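Local coordinates for protein LRIM1 (Anopheles gambiae, PDB 3O53) that is the leucine-rich repeat domain of a protein that forms with APL1C a heterodimeric complex regulating complement-like immunity in the mosquito, at residues 184-198 with 203-216. Residues are numbered along the deposited sequence; the frame is centred on the assembly and turned at random.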
ATOM      1  N   VAL A 184      -3.081 -14.791  -3.804  1.00 26.73           N
ATOM      2  CA  VAL A 184      -2.096 -14.000  -4.525  1.00 27.71           C
ATOM      3  C   VAL A 184      -1.618 -14.824  -5.715  1.00 29.95           C
ATOM      4  O   VAL A 184      -1.448 -16.031  -5.611  1.00 30.96           O
ATOM      5  CB  VAL A 184      -0.878 -13.643  -3.630  1.00 31.58           C
ATOM      6  CG1 VAL A 184       0.185 -12.907  -4.431  1.00 34.05           C
ATOM      7  CG2 VAL A 184      -1.309 -12.801  -2.430  1.00 28.29           C
ATOM      8  N   LYS A 185      -1.396 -14.173  -6.845  1.00 24.39           N
ATOM      9  CA  LYS A 185      -0.814 -14.848  -7.985  1.00 29.51           C
ATOM     10  C   LYS A 185      -0.004 -13.843  -8.781  1.00 32.67           C
ATOM     11  O   LYS A 185       0.036 -12.672  -8.430  1.00 30.07           O
ATOM     12  CB  LYS A 185      -1.905 -15.475  -8.859  1.00 39.24           C
ATOM     13  CG  LYS A 185      -2.778 -14.477  -9.591  1.00 39.52           C
ATOM     14  CD  LYS A 185      -3.790 -15.196 -10.472  1.00 53.21           C
ATOM     15  CE  LYS A 185      -4.513 -14.233 -11.407  1.00 69.29           C
ATOM     16  NZ  LYS A 185      -5.447 -14.935 -12.339  1.00 67.29           N
ATOM     17  N   GLY A 186       0.642 -14.309  -9.844  1.00 29.43           N
ATOM     18  CA  GLY A 186       1.418 -13.443 -10.713  1.00 35.57           C
ATOM     19  C   GLY A 186       2.905 -13.629 -10.506  1.00 41.14           C
ATOM     20  O   GLY A 186       3.379 -13.736  -9.375  1.00 39.55           O
ATOM     21  N   GLN A 187       3.645 -13.679 -11.606  1.00 41.71           N
ATOM     22  CA  GLN A 187       5.096 -13.758 -11.547  1.00 40.92           C
ATOM     23  C   GLN A 187       5.668 -12.478 -12.119  1.00 40.63           C
ATOM     24  O   GLN A 187       5.590 -12.245 -13.315  1.00 39.47           O
ATOM     25  CB  GLN A 187       5.614 -14.945 -12.361  1.00 44.36           C
ATOM     26  CG  GLN A 187       4.991 -16.272 -11.996  1.00 58.86           C
ATOM     27  CD  GLN A 187       5.378 -16.733 -10.608  1.00 66.36           C
ATOM     28  OE1 GLN A 187       6.330 -16.224 -10.015  1.00 75.15           O
ATOM     29  NE2 GLN A 187       4.643 -17.704 -10.083  1.00 55.75           N
ATOM     30  N   VAL A 188       6.224 -11.637 -11.263  1.00 41.13           N
ATOM     31  CA  VAL A 188       6.889 -10.436 -11.730  1.00 41.15           C
ATOM     32  C   VAL A 188       8.245 -10.334 -11.054  1.00 42.93           C
ATOM     33  O   VAL A 188       8.379 -10.598  -9.861  1.00 35.89           O
ATOM     34  CB  VAL A 188       6.048  -9.179 -11.433  1.00 36.33           C
ATOM     35  CG1 VAL A 188       6.765  -7.924 -11.915  1.00 35.18           C
ATOM     36  CG2 VAL A 188       4.676  -9.307 -12.086  1.00 36.95           C
ATOM     37  N   VAL A 189       9.260  -9.973 -11.823  1.00 37.26           N
ATOM     38  CA  VAL A 189      10.557  -9.698 -11.246  1.00 41.19           C
ATOM     39  C   VAL A 189      10.590  -8.241 -10.797  1.00 37.79           C
ATOM     40  O   VAL A 189      10.776  -7.334 -11.609  1.00 41.54           O
ATOM     41  CB  VAL A 189      11.696  -9.991 -12.240  1.00 51.76           C
ATOM     42  CG1 VAL A 189      13.050  -9.678 -11.606  1.00 53.08           C
ATOM     43  CG2 VAL A 189      11.638 -11.452 -12.695  1.00 47.11           C
ATOM     44  N   PHE A 190      10.380  -8.025  -9.502  1.00 37.91           N
ATOM     45  CA  PHE A 190      10.477  -6.690  -8.914  1.00 40.06           C
ATOM     46  C   PHE A 190      11.931  -6.439  -8.537  1.00 52.38           C
ATOM     47  O   PHE A 190      12.354  -6.719  -7.413  1.00 50.33           O
ATOM     48  CB  PHE A 190       9.567  -6.567  -7.686  1.00 33.86           C
ATOM     49  CG  PHE A 190       8.097  -6.597  -8.015  1.00 33.22           C
ATOM     50  CD1 PHE A 190       7.485  -5.512  -8.630  1.00 32.31           C
ATOM     51  CD2 PHE A 190       7.329  -7.710  -7.719  1.00 35.38           C
ATOM     52  CE1 PHE A 190       6.125  -5.539  -8.943  1.00 29.92           C
ATOM     53  CE2 PHE A 190       5.977  -7.740  -8.027  1.00 38.88           C
ATOM     54  CZ  PHE A 190       5.378  -6.650  -8.640  1.00 36.26           C
ATOM     55  N   ALA A 191      12.692  -5.914  -9.490  1.00 41.58           N
ATOM     56  CA  ALA A 191      14.137  -5.794  -9.342  1.00 46.22           C
ATOM     57  C   ALA A 191      14.543  -4.992  -8.105  1.00 43.76           C
ATOM     58  O   ALA A 191      15.593  -5.243  -7.516  1.00 45.05           O
ATOM     59  CB  ALA A 191      14.732  -5.166 -10.592  1.00 54.07           C
ATOM     60  N   LYS A 192      13.707  -4.038  -7.712  1.00 37.24           N
ATOM     61  CA  LYS A 192      14.052  -3.115  -6.639  1.00 40.30           C
ATOM     62  C   LYS A 192      13.258  -3.310  -5.345  1.00 33.64           C
ATOM     63  O   LYS A 192      13.441  -2.559  -4.394  1.00 28.67           O
ATOM     64  CB  LYS A 192      13.860  -1.671  -7.112  1.00 52.52           C
ATOM     65  CG  LYS A 192      14.815  -1.248  -8.210  1.00 76.45           C
ATOM     66  CD  LYS A 192      14.934   0.261  -8.272  1.00 95.24           C
ATOM     67  CE  LYS A 192      16.069   0.692  -9.185  1.00110.76           C
ATOM     68  NZ  LYS A 192      16.402   2.128  -8.997  1.00113.92           N
ATOM     69  N   LEU A 193      12.377  -4.297  -5.298  1.00 36.09           N
ATOM     70  CA  LEU A 193      11.491  -4.437  -4.145  1.00 31.70           C
ATOM     71  C   LEU A 193      12.309  -4.692  -2.882  1.00 29.59           C
ATOM     72  O   LEU A 193      13.056  -5.661  -2.808  1.00 34.67           O
ATOM     73  CB  LEU A 193      10.499  -5.577  -4.370  1.00 30.22           C
ATOM     74  CG  LEU A 193       9.374  -5.691  -3.333  1.00 32.44           C
ATOM     75  CD1 LEU A 193       8.527  -4.428  -3.354  1.00 28.87           C
ATOM     76  CD2 LEU A 193       8.515  -6.935  -3.590  1.00 28.68           C
ATOM     77  N   LYS A 194      12.181  -3.805  -1.903  1.00 27.75           N
ATOM     78  CA  LYS A 194      12.852  -3.979  -0.615  1.00 31.59           C
ATOM     79  C   LYS A 194      11.951  -4.563   0.464  1.00 30.72           C
ATOM     80  O   LYS A 194      12.397  -5.366   1.276  1.00 26.42           O
ATOM     81  CB  LYS A 194      13.404  -2.640  -0.136  1.00 39.59           C
ATOM     82  CG  LYS A 194      14.679  -2.220  -0.841  1.00 45.39           C
ATOM     83  CD  LYS A 194      15.154  -0.857  -0.369  1.00 55.76           C
ATOM     84  CE  LYS A 194      14.807   0.235  -1.363  1.00 73.46           C
ATOM     85  NZ  LYS A 194      15.577   0.091  -2.632  1.00 84.22           N
ATOM     86  N   THR A 195      10.688  -4.146   0.503  1.00 30.07           N
ATOM     87  CA  THR A 195       9.801  -4.614   1.558  1.00 30.98           C
ATOM     88  C   THR A 195       8.435  -5.013   1.004  1.00 29.70           C
ATOM     89  O   THR A 195       7.882  -4.345   0.137  1.00 26.79           O
ATOM     90  CB  THR A 195       9.622  -3.553   2.669  1.00 34.26           C
ATOM     91  OG1 THR A 195       8.699  -2.548   2.246  1.00 44.58           O
ATOM     92  CG2 THR A 195      10.955  -2.902   3.010  1.00 36.08           C
ATOM     93  N   LEU A 196       7.912  -6.123   1.513  1.00 25.32           N
ATOM     94  CA  LEU A 196       6.574  -6.571   1.170  1.00 26.49           C
ATOM     95  C   LEU A 196       5.849  -6.918   2.451  1.00 23.97           C
ATOM     96  O   LEU A 196       6.249  -7.836   3.156  1.00 26.89           O
ATOM     97  CB  LEU A 196       6.651  -7.801   0.261  1.00 22.81           C
ATOM     98  CG  LEU A 196       5.329  -8.467  -0.106  1.00 26.37           C
ATOM     99  CD1 LEU A 196       4.428  -7.488  -0.854  1.00 23.40           C
ATOM    100  CD2 LEU A 196       5.606  -9.719  -0.938  1.00 26.18           C
ATOM    101  N   ASP A 197       4.784  -6.184   2.754  1.00 26.75           N
ATOM    102  CA  ASP A 197       4.012  -6.449   3.959  1.00 20.66           C
ATOM    103  C   ASP A 197       2.639  -6.987   3.592  1.00 26.49           C
ATOM    104  O   ASP A 197       1.791  -6.261   3.066  1.00 22.10           O
ATOM    105  CB  ASP A 197       3.890  -5.171   4.791  1.00 23.40           C
ATOM    106  CG  ASP A 197       3.405  -5.442   6.205  1.00 28.47           C
ATOM    107  OD1 ASP A 197       3.029  -6.604   6.487  1.00 25.35           O
ATOM    108  OD2 ASP A 197       3.393  -4.500   7.031  1.00 25.15           O
ATOM    109  N   LEU A 198       2.422  -8.274   3.834  1.00 27.60           N
ATOM    110  CA  LEU A 198       1.100  -8.871   3.616  1.00 24.54           C
ATOM    111  C   LEU A 198       0.531  -9.418   4.920  1.00 22.78           C
ATOM    112  O   LEU A 198      -0.284 -10.321   4.892  1.00 24.42           O
ATOM    113  CB  LEU A 198       1.169  -9.986   2.570  1.00 19.28           C
ATOM    114  CG  LEU A 198       1.112  -9.545   1.101  1.00 23.52           C
ATOM    115  CD1 LEU A 198       1.854 -10.554   0.220  1.00 26.61           C
ATOM    116  CD2 LEU A 198      -0.335  -9.353   0.604  1.00 23.88           C
ATOM    117  N   LEU A 203      -4.435 -15.291   3.731  1.00 26.99           N
ATOM    118  CA  LEU A 203      -3.800 -16.254   2.825  1.00 25.09           C
ATOM    119  C   LEU A 203      -3.616 -17.640   3.441  1.00 25.43           C
ATOM    120  O   LEU A 203      -3.258 -17.762   4.607  1.00 24.03           O
ATOM    121  CB  LEU A 203      -2.439 -15.730   2.376  1.00 21.01           C
ATOM    122  CG  LEU A 203      -2.466 -14.552   1.396  1.00 27.19           C
ATOM    123  CD1 LEU A 203      -1.067 -13.943   1.261  1.00 24.52           C
ATOM    124  CD2 LEU A 203      -2.985 -15.002   0.041  1.00 27.12           C
ATOM    125  N   ALA A 204      -3.843 -18.675   2.637  1.00 20.03           N
ATOM    126  CA  ALA A 204      -3.663 -20.062   3.063  1.00 27.98           C
ATOM    127  C   ALA A 204      -2.437 -20.724   2.419  1.00 27.79           C
ATOM    128  O   ALA A 204      -1.939 -21.717   2.928  1.00 27.42           O
ATOM    129  CB  ALA A 204      -4.924 -20.875   2.722  1.00 29.06           C
ATOM    130  N   PHE A 205      -1.975 -20.199   1.285  1.00 23.60           N
ATOM    131  CA  PHE A 205      -0.868 -20.821   0.552  1.00 25.94           C
ATOM    132  C   PHE A 205       0.149 -19.764   0.133  1.00 30.07           C
ATOM    133  O   PHE A 205      -0.187 -18.814  -0.566  1.00 28.35           O
ATOM    134  CB  PHE A 205      -1.398 -21.548  -0.695  1.00 27.94           C
ATOM    135  CG  PHE A 205      -0.335 -22.268  -1.489  1.00 40.96           C
ATOM    136  CD1 PHE A 205       0.680 -22.968  -0.850  1.00 43.23           C
ATOM    137  CD2 PHE A 205      -0.372 -22.276  -2.878  1.00 45.32           C
ATOM    138  CE1 PHE A 205       1.651 -23.648  -1.584  1.00 36.74           C
ATOM    139  CE2 PHE A 205       0.594 -22.955  -3.616  1.00 45.26           C
ATOM    140  CZ  PHE A 205       1.609 -23.640  -2.961  1.00 41.78           C
ATOM    141  N   MET A 206       1.389 -19.920   0.574  1.00 29.57           N
ATOM    142  CA  MET A 206       2.452 -19.028   0.141  1.00 27.79           C
ATOM    143  C   MET A 206       3.071 -19.641  -1.109  1.00 31.58           C
ATOM    144  O   MET A 206       4.018 -20.422  -1.029  1.00 30.38           O
ATOM    145  CB  MET A 206       3.487 -18.853   1.260  1.00 27.88           C
ATOM    146  CG  MET A 206       4.616 -17.900   0.933  1.00 27.85           C
ATOM    147  SD  MET A 206       5.684 -17.653   2.370  1.00 30.81           S
ATOM    148  CE  MET A 206       6.848 -16.429   1.746  1.00 31.35           C
ATOM    149  N   GLY A 207       2.516 -19.297  -2.269  1.00 30.99           N
ATOM    150  CA  GLY A 207       2.790 -20.031  -3.494  1.00 28.68           C
ATOM    151  C   GLY A 207       3.954 -19.501  -4.309  1.00 33.67           C
ATOM    152  O   GLY A 207       4.697 -18.647  -3.842  1.00 28.77           O
ATOM    153  N   PRO A 208       4.114 -20.013  -5.541  1.00 37.19           N
ATOM    154  CA  PRO A 208       5.227 -19.686  -6.449  1.00 40.52           C
ATOM    155  C   PRO A 208       5.270 -18.218  -6.839  1.00 32.56           C
ATOM    156  O   PRO A 208       6.317 -17.713  -7.227  1.00 33.09           O
ATOM    157  CB  PRO A 208       4.942 -20.546  -7.689  1.00 44.13           C
ATOM    158  CG  PRO A 208       4.080 -21.647  -7.192  1.00 52.25           C
ATOM    159  CD  PRO A 208       3.233 -21.048  -6.110  1.00 42.79           C
ATOM    160  N   GLU A 209       4.131 -17.550  -6.741  1.00 27.97           N
ATOM    161  CA  GLU A 209       4.051 -16.118  -6.988  1.00 31.20           C
ATOM    162  C   GLU A 209       5.055 -15.349  -6.122  1.00 36.00           C
ATOM    163  O   GLU A 209       5.487 -14.253  -6.481  1.00 29.68           O
ATOM    164  CB  GLU A 209       2.630 -15.621  -6.704  1.00 34.93           C
ATOM    165  CG  GLU A 209       2.162 -15.831  -5.264  1.00 32.92           C
ATOM    166  CD  GLU A 209       1.514 -17.197  -5.013  1.00 42.22           C
ATOM    167  OE1 GLU A 209       1.526 -18.061  -5.921  1.00 38.34           O
ATOM    168  OE2 GLU A 209       0.975 -17.395  -3.897  1.00 36.31           O
ATOM    169  N   PHE A 210       5.434 -15.923  -4.985  1.00 29.10           N
ATOM    170  CA  PHE A 210       6.311 -15.217  -4.059  1.00 31.11           C
ATOM    171  C   PHE A 210       7.773 -15.202  -4.509  1.00 32.35           C
ATOM    172  O   PHE A 210       8.614 -14.553  -3.889  1.00 32.21           O
ATOM    173  CB  PHE A 210       6.133 -15.751  -2.632  1.00 24.61           C
ATOM    174  CG  PHE A 210       4.905 -15.199  -1.957  1.00 26.79           C
ATOM    175  CD1 PHE A 210       4.951 -13.983  -1.282  1.00 28.72           C
ATOM    176  CD2 PHE A 210       3.690 -15.863  -2.049  1.00 29.08           C
ATOM    177  CE1 PHE A 210       3.807 -13.451  -0.676  1.00 27.65           C
ATOM    178  CE2 PHE A 210       2.544 -15.343  -1.449  1.00 22.22           C
ATOM    179  CZ  PHE A 210       2.602 -14.129  -0.766  1.00 23.78           C
ATOM    180  N   GLN A 211       8.080 -15.876  -5.607  1.00 29.28           N
ATOM    181  CA  GLN A 211       9.393 -15.685  -6.209  1.00 38.14           C
ATOM    182  C   GLN A 211       9.475 -14.234  -6.693  1.00 38.82           C
ATOM    183  O   GLN A 211      10.563 -13.679  -6.827  1.00 36.65           O
ATOM    184  CB  GLN A 211       9.649 -16.667  -7.355  1.00 50.06           C
ATOM    185  CG  GLN A 211      11.139 -16.826  -7.696  1.00 67.45           C
ATOM    186  CD  GLN A 211      11.991 -17.263  -6.498  1.00 60.96           C
ATOM    187  OE1 GLN A 211      11.498 -17.902  -5.572  1.00 47.53           O
ATOM    188  NE2 GLN A 211      13.279 -16.919  -6.524  1.00 56.84           N
ATOM    189  N   SER A 212       8.315 -13.618  -6.929  1.00 30.83           N
ATOM    190  CA  SER A 212       8.259 -12.191  -7.253  1.00 35.12           C
ATOM    191  C   SER A 212       8.934 -11.351  -6.174  1.00 32.54           C
ATOM    192  O   SER A 212       9.364 -10.240  -6.432  1.00 35.32           O
ATOM    193  CB  SER A 212       6.812 -11.722  -7.402  1.00 33.66           C
ATOM    194  OG  SER A 212       6.190 -12.328  -8.519  1.00 34.16           O
ATOM    195  N   ALA A 213       9.018 -11.885  -4.961  1.00 33.18           N
ATOM    196  CA  ALA A 213       9.642 -11.158  -3.857  1.00 33.81           C
ATOM    197  C   ALA A 213      10.939 -11.805  -3.372  1.00 34.47           C
ATOM    198  O   ALA A 213      11.375 -11.547  -2.246  1.00 33.42           O
ATOM    199  CB  ALA A 213       8.652 -11.028  -2.694  1.00 26.28           C
ATOM    200  N   ALA A 214      11.559 -12.632  -4.213  1.00 28.38           N
ATOM    201  CA  ALA A 214      12.776 -13.355  -3.824  1.00 35.22           C
ATOM    202  C   ALA A 214      13.889 -12.444  -3.303  1.00 34.04           C
ATOM    203  O   ALA A 214      14.719 -12.873  -2.505  1.00 36.07           O
ATOM    204  CB  ALA A 214      13.305 -14.189  -4.989  1.00 35.61           C
ATOM    205  N   GLY A 215      13.907 -11.195  -3.753  1.00 34.47           N
ATOM    206  CA  GLY A 215      15.014 -10.295  -3.460  1.00 37.93           C
ATOM    207  C   GLY A 215      14.801  -9.319  -2.312  1.00 38.37           C
ATOM    208  O   GLY A 215      15.657  -8.479  -2.054  1.00 31.26           O
ATOM    209  N   VAL A 216      13.679  -9.425  -1.607  1.00 32.60           N
ATOM    210  CA  VAL A 216      13.351  -8.450  -0.567  1.00 32.01           C
ATOM    211  C   VAL A 216      14.266  -8.540   0.644  1.00 34.53           C
ATOM    212  O   VAL A 216      14.886  -9.569   0.898  1.00 32.98           O
ATOM    213  CB  VAL A 216      11.898  -8.610  -0.058  1.00 28.23           C
ATOM    214  CG1 VAL A 216      10.914  -8.284  -1.168  1.00 30.77           C
ATOM    215  CG2 VAL A 216      11.680 -10.020   0.473  1.00 27.02           C
TER
HETATM  216  O   HOH W   1      -1.479 -17.209  -2.514  1.00 47.00           O
HETATM  217  O   HOH W   2      12.171  -9.567  -5.616  1.00 34.11           O
HETATM  218  O   HOH W   3      15.959  -5.970  -0.916  1.00 44.59           O
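Ser212 OG accepts the backbone N-H of Val188 at 2.8 Å from N to OG, and the angle of 175° at the hydrogen makes this a nearly straight bond. With chi1 at -66°, OG stands beside the serine's own N and faces the loop 186-190. Two residues further on, the Phe190 ring turns its edge to Ser212 O, with CD2 3.5 Å from that oxygen, while Val188 CG1 lies over the centre of one ring face. The tight part of the contact continues inward through apolar groups. Leu193 and Val216 run side by side, CD2 to CG1 at 3.7 Å; Leu196 CD2 reaches Ala213 CB; and Leu198 CD1 meets Phe210 CE1 at the ring edge, 3.6 Å away. The segments span two coils of a leucine-rich repeat solenoid: strand 195-197 runs between the parallel strands 173-175 and 218-220 and faces the 3-10 segment 208-212 across the interior of its own coil, whereas that segment packs on loop 186-190 of the coil before. Glu209 is buried at the far end, its chain folded by chi1 of 61° and a second bend at chi2. Its CG rests 3.6 Å from Val184 CG1, and OE2 takes the N-H of Gly207 from well above the carboxylate plane. A water 2.8 Å from Glu209 OE2 also accepts from Val184 N, bridging the coils. Packing is looser on the solvent side: exposed Gln187 lies along Pro208 and Glu209, Lys185 has its CB directed away, and near Gly215 a water joins Gly215 O to Leu193 O, the latter link weak.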